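PDB 5Z7C: 3'3'-cGAMP-specific phosphodiesterase 3 from Vibrio cholerae O1 biovar El Tor str. N16961, which belongs to the HD-domain family and combines two HD-type regions in a single, predominantly helical chain. Local coordinates for residues D67-F70 and T71-K75; E145-Q148 and T149-T152; R153-D156 and V157-L161. The protein carries 2 engineered substitutions. All coordinates share one frame; numbering follows the deposited sequence.

The three contacts follow one another along the chain and occupy two helices. Interaction 1 is at the C-terminal end of helix 62-73, while interactions 2 and 3 are successive parts of helix 141-160 and both belong to the first HD domain. Centres of interactions 2 and 3 are about 13 Å apart, and their segments adjoin without further touch. Interaction 1 lies about 11 Å from interaction 3 and about 18 Å from interaction 2, centre to centre. It meets interaction 3 where Leu-74 CD1 packs 4.1 Å from Leu-161 CD1, so the residues just past the two helix ends pack together, whereas interaction 2 lies nearer the surface.

Interaction 1 of 3, residues D67-F70 and T71-K75; sequences DLFF and TLLLK
A chi1 of 179° turns the Phe-69 ring away from its own amide nitrogen, while in Leu-73 CG lies beside the backbone N (chi1 -65°) and sends CD1 back one turn. There Leu-73 CD1 rests 3.5 Å from Phe-69 CE2. The same methyl reaches the neighbouring ring, 3.9 Å from Phe-70 CD1, and so touches both rings, obliquely in each case. The rings also meet each other: Phe-69 CD2 sits over the centre of the Phe-70 face, 3.6 Å above its plane. Flat, bulky residues suit this buried flank, where Cys-48 of helix 43-56 touches both Phe-69 and Leu-73, and Phe-163 packs on Phe-70. On another flank Leu-72 CD1 lies 3.9 Å from Leu-68 CG, with Phe-195 of helix 194-211 against Leu-68.

This is the C-terminal end of helix 62-73 in an HD-type helical fold. The sequence around Lys-75 probably corresponds to a degenerate HD signature, with lysine in the place of the histidine. Thr-71 suits a buried helical position because its hydroxyl finds an acceptor in the backbone: OG1 donates to Asp-67 O at 3.0 Å, while Thr-71 N reaches that oxygen from the opposite face of the carbonyl plane at 3.1 Å. Leu-74 already leaves helical angles, yet its N still bonds to Phe-70 O at 2.9 Å, nearly along the C=O axis.

Interaction 2 of 3, residues E145-Q148 and T149-T152; sequences ELIQ and TRCT
Thr-149 grips the carbonyl of Glu-145 twice, one turn back in helix 141-160, a long helix of the HD domain. Its OG1, placed beside its backbone N (chi1 -71°), donates to Glu-145 O at 3.1 Å, and Thr-149 N donates to the same atom from the other face of the carbonyl plane. A threonine can thus satisfy its hydroxyl within the helix while its side chain also touches Phe-114 and Asn-118 of helix 108-118.

Next, Arg-150 N continues the helical pattern with a 3.1 Å bond to Leu-146 O. Its side chain bends at chi3 (-58°), which brings one face of the guanidinium over Ile-147 CD1. That methyl lies 3.7 Å from the guanidinium plane, offset toward the rim, and covers part of the face. Arginine suits this half-exposed place because the flat group can lie on an apolar neighbour while keeping its N-H groups for polar partners. Asp-175 offers NH1 a weak, long ion pair.

Cys-151, the buried member, makes a nearly straight bond from its N to Ile-147 O (N-H...O angle 174°). Its small side chain fits beside Ile-147, and His-172 touches it from a loop.

Thr-152 closes the segment. Its side chain crosses that of Gln-148 at about a right angle, although the placement of CG2 is doubtful, and Thr-152 OG1 lies 2.6 Å from Thr-149 O.

Interaction 3 of 3, residues R153-D156 and V157-L161; sequences RGAD and VAREL
The backbone from Arg-153 to Glu-160 is regular alpha helix: the amides of Val-157, Ala-158, Arg-159 and Glu-160 bond to the carbonyl oxygens of Arg-153, Gly-154, Ala-155 and Asp-156, the last, Glu-160 N to Asp-156 O, at 3.0 Å. Of the side chains, Asp-156 and Arg-159 form the polar pair. Asp-156 OD1 approaches the edge of the guanidinium, near its plane, and makes a long salt bridge of 3.4 Å to Arg-159 NH1. The carboxylate and guanidinium planes stand 73° apart, so the groups are not coplanar, as a two-pronged pair would be, and one oxygen makes the contact. Arg-159, extended from CG to NE, has a second acidic partner, Glu-165 on NH2. The guanidinium, thus shared between two carboxylates, ties helix 141-160 to helix 165-168. Charged residues fit this exposed side, and the arginine stem passes close to the preceding turn, CG lying 3.4 Å from Ala-155 O.

In the HD domain this is the C-terminal part of a long helix, whose buried flank includes Gly-154, Ala-155, Val-157 and Ala-158, while Arg-153 and Glu-160 also reach helix 273-290. Val-157 meets Ile-286 there, and its CG2 rests 3.5 Å from Arg-153 O. The short side chain of Ala-158 lets Ile-171 and Ala-168 approach closely. Leu-161, just past the helix end, packs on Ala-282, and its N still bonds to Val-157 O at 2.9 Å.

Interaction 1 of 3, residues D67-F70 and T71-K75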
loop_
_atom_site.group_PDB
_atom_site.type_symbol
_atom_site.label_atom_id
_atom_site.label_comp_id
_atom_site.label_asym_id
_atom_site.label_seq_id
_atom_site.Cartn_x
_atom_site.Cartn_y
_atom_site.Cartn_z
ATOM N N ASP A 67 -6.206 18.391 -4.992
ATOM C CA ASP A 67 -6.872 17.210 -5.466
ATOM C C ASP A 67 -5.999 16.428 -6.392
ATOM O O ASP A 67 -6.082 15.243 -6.458
ATOM C CB ASP A 67 -8.171 17.574 -6.138
ATOM C CG ASP A 67 -9.246 17.815 -5.172
ATOM O OD1 ASP A 67 -8.948 18.244 -4.077
ATOM O OD2 ASP A 67 -10.400 17.569 -5.478
ATOM N N LEU A 68 -5.203 17.115 -7.164
ATOM C CA LEU A 68 -4.255 16.474 -8.026
ATOM C C LEU A 68 -3.204 15.732 -7.265
ATOM O O LEU A 68 -2.765 14.697 -7.667
ATOM C CB LEU A 68 -3.623 17.493 -8.940
ATOM C CG LEU A 68 -2.586 16.930 -9.882
ATOM C CD1 LEU A 68 -3.256 16.060 -10.867
ATOM C CD2 LEU A 68 -1.886 18.012 -10.555
ATOM N N PHE A 69 -2.783 16.282 -6.154
ATOM C CA PHE A 69 -1.700 15.716 -5.397
ATOM C C PHE A 69 -2.070 14.353 -4.929
ATOM O O PHE A 69 -1.300 13.440 -4.969
ATOM C CB PHE A 69 -1.497 16.616 -4.196
ATOM C CG PHE A 69 -0.430 16.183 -3.272
ATOM C CD1 PHE A 69 0.855 16.371 -3.577
ATOM C CD2 PHE A 69 -0.735 15.639 -2.080
ATOM C CE1 PHE A 69 1.802 15.987 -2.740
ATOM C CE2 PHE A 69 0.212 15.259 -1.257
ATOM C CZ PHE A 69 1.490 15.435 -1.586
ATOM N N PHE A 70 -3.258 14.250 -4.397
ATOM C CA PHE A 70 -3.794 12.998 -3.970
ATOM C C PHE A 70 -4.144 12.019 -5.072
ATOM O O PHE A 70 -3.914 10.848 -4.934
ATOM C CB PHE A 70 -4.852 13.215 -2.910
ATOM C CG PHE A 70 -4.284 13.770 -1.648
ATOM C CD1 PHE A 70 -3.434 13.039 -0.894
ATOM C CD2 PHE A 70 -4.559 15.035 -1.249
ATOM C CE1 PHE A 70 -2.905 13.546 0.222
ATOM C CE2 PHE A 70 -4.018 15.528 -0.124
ATOM C CZ PHE A 70 -3.194 14.786 0.601
ATOM N N THR A 71 -4.644 12.509 -6.189
ATOM C CA THR A 71 -5.002 11.632 -7.266
ATOM C C THR A 71 -3.739 10.935 -7.658
ATOM O O THR A 71 -3.740 9.756 -7.885
ATOM C CB THR A 71 -5.538 12.427 -8.451
ATOM O OG1 THR A 71 -6.833 12.896 -8.152
ATOM C CG2 THR A 71 -5.670 11.597 -9.647
ATOM N N LEU A 72 -2.652 11.667 -7.738
ATOM C CA LEU A 72 -1.408 11.083 -8.160
ATOM C C LEU A 72 -0.914 10.032 -7.221
ATOM O O LEU A 72 -0.404 9.035 -7.635
ATOM C CB LEU A 72 -0.344 12.148 -8.277
ATOM C CG LEU A 72 -0.497 13.129 -9.417
ATOM C CD1 LEU A 72 0.291 14.333 -9.137
ATOM C CD2 LEU A 72 -0.033 12.518 -10.688
ATOM N N LEU A 73 -0.991 10.304 -5.942
ATOM C CA LEU A 73 -0.572 9.386 -4.912
ATOM C C LEU A 73 -1.402 8.136 -4.827
ATOM O O LEU A 73 -0.912 7.081 -4.579
ATOM C CB LEU A 73 -0.573 10.108 -3.576
ATOM C CG LEU A 73 0.382 11.256 -3.317
ATOM C CD1 LEU A 73 0.114 11.888 -2.035
ATOM C CD2 LEU A 73 1.766 10.801 -3.352
ATOM N N LEU A 74 -2.678 8.276 -5.050
ATOM C CA LEU A 74 -3.627 7.220 -4.859
ATOM C C LEU A 74 -4.076 6.535 -6.121
ATOM O O LEU A 74 -5.080 5.879 -6.112
ATOM C CB LEU A 74 -4.854 7.775 -4.197
ATOM C CG LEU A 74 -4.750 8.136 -2.739
ATOM C CD1 LEU A 74 -6.043 8.707 -2.335
ATOM C CD2 LEU A 74 -4.472 6.921 -1.965
ATOM N N LYS A 75 -3.349 6.674 -7.203
ATOM C CA LYS A 75 -3.824 6.169 -8.470
ATOM C C LYS A 75 -4.018 4.664 -8.501
ATOM O O LYS A 75 -4.936 4.160 -9.105
ATOM C CB LYS A 75 -2.926 6.628 -9.598
ATOM C CG LYS A 75 -1.588 6.059 -9.553
ATOM C CD LYS A 75 -0.638 6.917 -10.293
ATOM C CE LYS A 75 0.297 6.110 -11.104
ATOM N NZ LYS A 75 1.357 5.532 -10.281
#

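Interaction 2 of 3, residues E145-Q148 and T149-T152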
loop_
_atom_site.group_PDB
_atom_site.type_symbol
_atom_site.label_atom_id
_atom_site.label_comp_id
_atom_site.label_asym_id
_atom_site.label_seq_id
_atom_site.Cartn_x
_atom_site.Cartn_y
_atom_site.Cartn_z
ATOM N N GLU A 145 -13.080 -5.786 -17.801
ATOM C CA GLU A 145 -13.499 -6.114 -16.461
ATOM C C GLU A 145 -12.443 -5.744 -15.471
ATOM O O GLU A 145 -12.730 -5.295 -14.395
ATOM C CB GLU A 145 -13.819 -7.592 -16.343
ATOM C CG GLU A 145 -15.135 -7.973 -16.926
ATOM C CD GLU A 145 -16.252 -7.166 -16.375
ATOM O OE1 GLU A 145 -16.351 -7.078 -15.151
ATOM O OE2 GLU A 145 -17.042 -6.622 -17.154
ATOM N N LEU A 146 -11.210 -5.984 -15.829
ATOM C CA LEU A 146 -10.136 -5.729 -14.936
ATOM C C LEU A 146 -10.039 -4.275 -14.590
ATOM O O LEU A 146 -9.894 -3.921 -13.443
ATOM C CB LEU A 146 -8.882 -6.083 -15.665
ATOM C CG LEU A 146 -7.759 -6.541 -14.801
ATOM C CD1 LEU A 146 -8.232 -7.674 -14.013
ATOM C CD2 LEU A 146 -6.686 -6.961 -15.697
ATOM N N ILE A 147 -10.065 -3.424 -15.593
ATOM C CA ILE A 147 -9.967 -2.015 -15.344
ATOM C C ILE A 147 -11.152 -1.541 -14.560
ATOM O O ILE A 147 -11.006 -0.786 -13.637
ATOM C CB ILE A 147 -9.889 -1.239 -16.644
ATOM C CG1 ILE A 147 -8.616 -1.570 -17.372
ATOM C CG2 ILE A 147 -9.863 0.216 -16.400
ATOM C CD1 ILE A 147 -7.444 -1.430 -16.549
ATOM N N GLN A 148 -12.327 -1.966 -14.936
ATOM C CA GLN A 148 -13.505 -1.402 -14.365
ATOM C C GLN A 148 -13.484 -1.666 -12.906
ATOM O O GLN A 148 -13.892 -0.853 -12.106
ATOM C CB GLN A 148 -14.702 -2.098 -14.954
ATOM C CG GLN A 148 -15.986 -1.806 -14.265
ATOM C CD GLN A 148 -16.507 -0.457 -14.595
ATOM O OE1 GLN A 148 -15.971 0.237 -15.436
ATOM N NE2 GLN A 148 -17.575 -0.073 -13.941
ATOM N N THR A 149 -13.052 -2.851 -12.565
ATOM C CA THR A 149 -12.993 -3.218 -11.188
ATOM C C THR A 149 -11.988 -2.378 -10.468
ATOM O O THR A 149 -12.254 -1.895 -9.408
ATOM C CB THR A 149 -12.663 -4.699 -11.070
ATOM O OG1 THR A 149 -13.796 -5.441 -11.485
ATOM C CG2 THR A 149 -12.375 -5.091 -9.673
ATOM N N ARG A 150 -10.809 -2.249 -11.033
ATOM C CA ARG A 150 -9.747 -1.521 -10.388
ATOM C C ARG A 150 -10.084 -0.070 -10.219
ATOM O O ARG A 150 -9.840 0.518 -9.198
ATOM C CB ARG A 150 -8.507 -1.651 -11.249
ATOM C CG ARG A 150 -7.407 -0.707 -10.953
ATOM C CD ARG A 150 -6.580 -0.528 -12.140
ATOM N NE ARG A 150 -6.059 -1.799 -12.582
ATOM C CZ ARG A 150 -5.146 -1.938 -13.531
ATOM N NH1 ARG A 150 -4.654 -0.873 -14.135
ATOM N NH2 ARG A 150 -4.721 -3.139 -13.875
ATOM N N CYS A 151 -10.557 0.521 -11.286
ATOM C CA CYS A 151 -10.843 1.916 -11.293
ATOM C C CYS A 151 -11.968 2.257 -10.360
ATOM O O CYS A 151 -11.977 3.283 -9.752
ATOM C CB CYS A 151 -11.059 2.399 -12.713
ATOM S SG CYS A 151 -12.764 2.268 -13.336
ATOM N N THR A 152 -12.963 1.411 -10.310
ATOM C CA THR A 152 -14.061 1.588 -9.399
ATOM C C THR A 152 -13.625 1.437 -7.967
ATOM O O THR A 152 -14.097 2.115 -7.092
ATOM C CB THR A 152 -15.134 0.589 -9.702
ATOM O OG1 THR A 152 -14.579 -0.715 -9.578
ATOM C CG2 THR A 152 -15.583 0.746 -11.089
#

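Interaction 3 of 3, residues R153-D156 and V157-L161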
loop_
_atom_site.group_PDB
_atom_site.type_symbol
_atom_site.label_atom_id
_atom_site.label_comp_id
_atom_site.label_asym_id
_atom_site.label_seq_id
_atom_site.Cartn_x
_atom_site.Cartn_y
_atom_site.Cartn_z
ATOM N N ARG A 153 -12.712 0.497 -7.746
ATOM C CA ARG A 153 -12.226 0.189 -6.409
ATOM C C ARG A 153 -11.351 1.310 -5.865
ATOM O O ARG A 153 -11.433 1.654 -4.686
ATOM C CB ARG A 153 -11.448 -1.128 -6.411
ATOM C CG ARG A 153 -12.305 -2.355 -6.143
ATOM C CD ARG A 153 -11.492 -3.464 -5.496
ATOM N NE ARG A 153 -11.890 -4.785 -5.973
ATOM C CZ ARG A 153 -11.093 -5.848 -5.976
ATOM N NH1 ARG A 153 -9.850 -5.752 -5.524
ATOM N NH2 ARG A 153 -11.540 -7.012 -6.429
ATOM N N GLY A 154 -10.514 1.880 -6.726
ATOM C CA GLY A 154 -9.637 2.940 -6.307
ATOM C C GLY A 154 -10.429 4.177 -6.027
ATOM O O GLY A 154 -10.161 4.888 -5.103
ATOM N N ALA A 155 -11.420 4.418 -6.850
ATOM C CA ALA A 155 -12.258 5.566 -6.691
ATOM C C ALA A 155 -12.932 5.440 -5.365
ATOM O O ALA A 155 -13.214 6.409 -4.704
ATOM C CB ALA A 155 -13.254 5.615 -7.761
ATOM N N ASP A 156 -13.243 4.221 -4.998
ATOM C CA ASP A 156 -13.856 3.968 -3.731
ATOM C C ASP A 156 -12.965 4.250 -2.562
ATOM O O ASP A 156 -13.424 4.683 -1.542
ATOM C CB ASP A 156 -14.378 2.560 -3.675
ATOM C CG ASP A 156 -15.815 2.471 -4.064
ATOM O OD1 ASP A 156 -16.482 3.514 -4.166
ATOM O OD2 ASP A 156 -16.290 1.346 -4.260
ATOM N N VAL A 157 -11.695 3.961 -2.703
ATOM C CA VAL A 157 -10.787 4.234 -1.641
ATOM C C VAL A 157 -10.762 5.728 -1.423
ATOM O O VAL A 157 -10.771 6.188 -0.308
ATOM C CB VAL A 157 -9.414 3.713 -1.983
ATOM C CG1 VAL A 157 -8.400 4.184 -1.024
ATOM C CG2 VAL A 157 -9.426 2.269 -1.942
ATOM N N ALA A 158 -10.730 6.483 -2.495
ATOM C CA ALA A 158 -10.567 7.897 -2.379
ATOM C C ALA A 158 -11.719 8.454 -1.627
ATOM O O ALA A 158 -11.559 9.313 -0.810
ATOM C CB ALA A 158 -10.512 8.495 -3.713
ATOM N N ARG A 159 -12.900 7.977 -1.920
ATOM C CA ARG A 159 -14.071 8.440 -1.231
ATOM C C ARG A 159 -14.031 8.087 0.236
ATOM O O ARG A 159 -14.432 8.858 1.067
ATOM C CB ARG A 159 -15.319 7.897 -1.888
ATOM C CG ARG A 159 -15.506 8.391 -3.264
ATOM C CD ARG A 159 -16.913 8.224 -3.732
ATOM N NE ARG A 159 -17.034 8.592 -5.127
ATOM C CZ ARG A 159 -16.948 7.736 -6.124
ATOM N NH1 ARG A 159 -16.750 6.468 -5.880
ATOM N NH2 ARG A 159 -17.052 8.155 -7.357
ATOM N N GLU A 160 -13.562 6.899 0.549
ATOM C CA GLU A 160 -13.516 6.464 1.914
ATOM C C GLU A 160 -12.586 7.352 2.668
ATOM O O GLU A 160 -12.802 7.654 3.810
ATOM C CB GLU A 160 -13.065 5.032 2.008
ATOM C CG GLU A 160 -13.813 4.265 3.037
ATOM C CD GLU A 160 -13.365 2.847 3.134
ATOM O OE1 GLU A 160 -13.087 2.252 2.087
ATOM O OE2 GLU A 160 -13.292 2.323 4.252
ATOM N N LEU A 161 -11.562 7.809 1.995
ATOM C CA LEU A 161 -10.558 8.610 2.619
ATOM C C LEU A 161 -10.952 10.054 2.628
ATOM O O LEU A 161 -10.198 10.892 3.048
ATOM C CB LEU A 161 -9.249 8.450 1.906
ATOM C CG LEU A 161 -8.670 7.066 1.885
ATOM C CD1 LEU A 161 -7.412 7.122 1.166
ATOM C CD2 LEU A 161 -8.389 6.650 3.240
#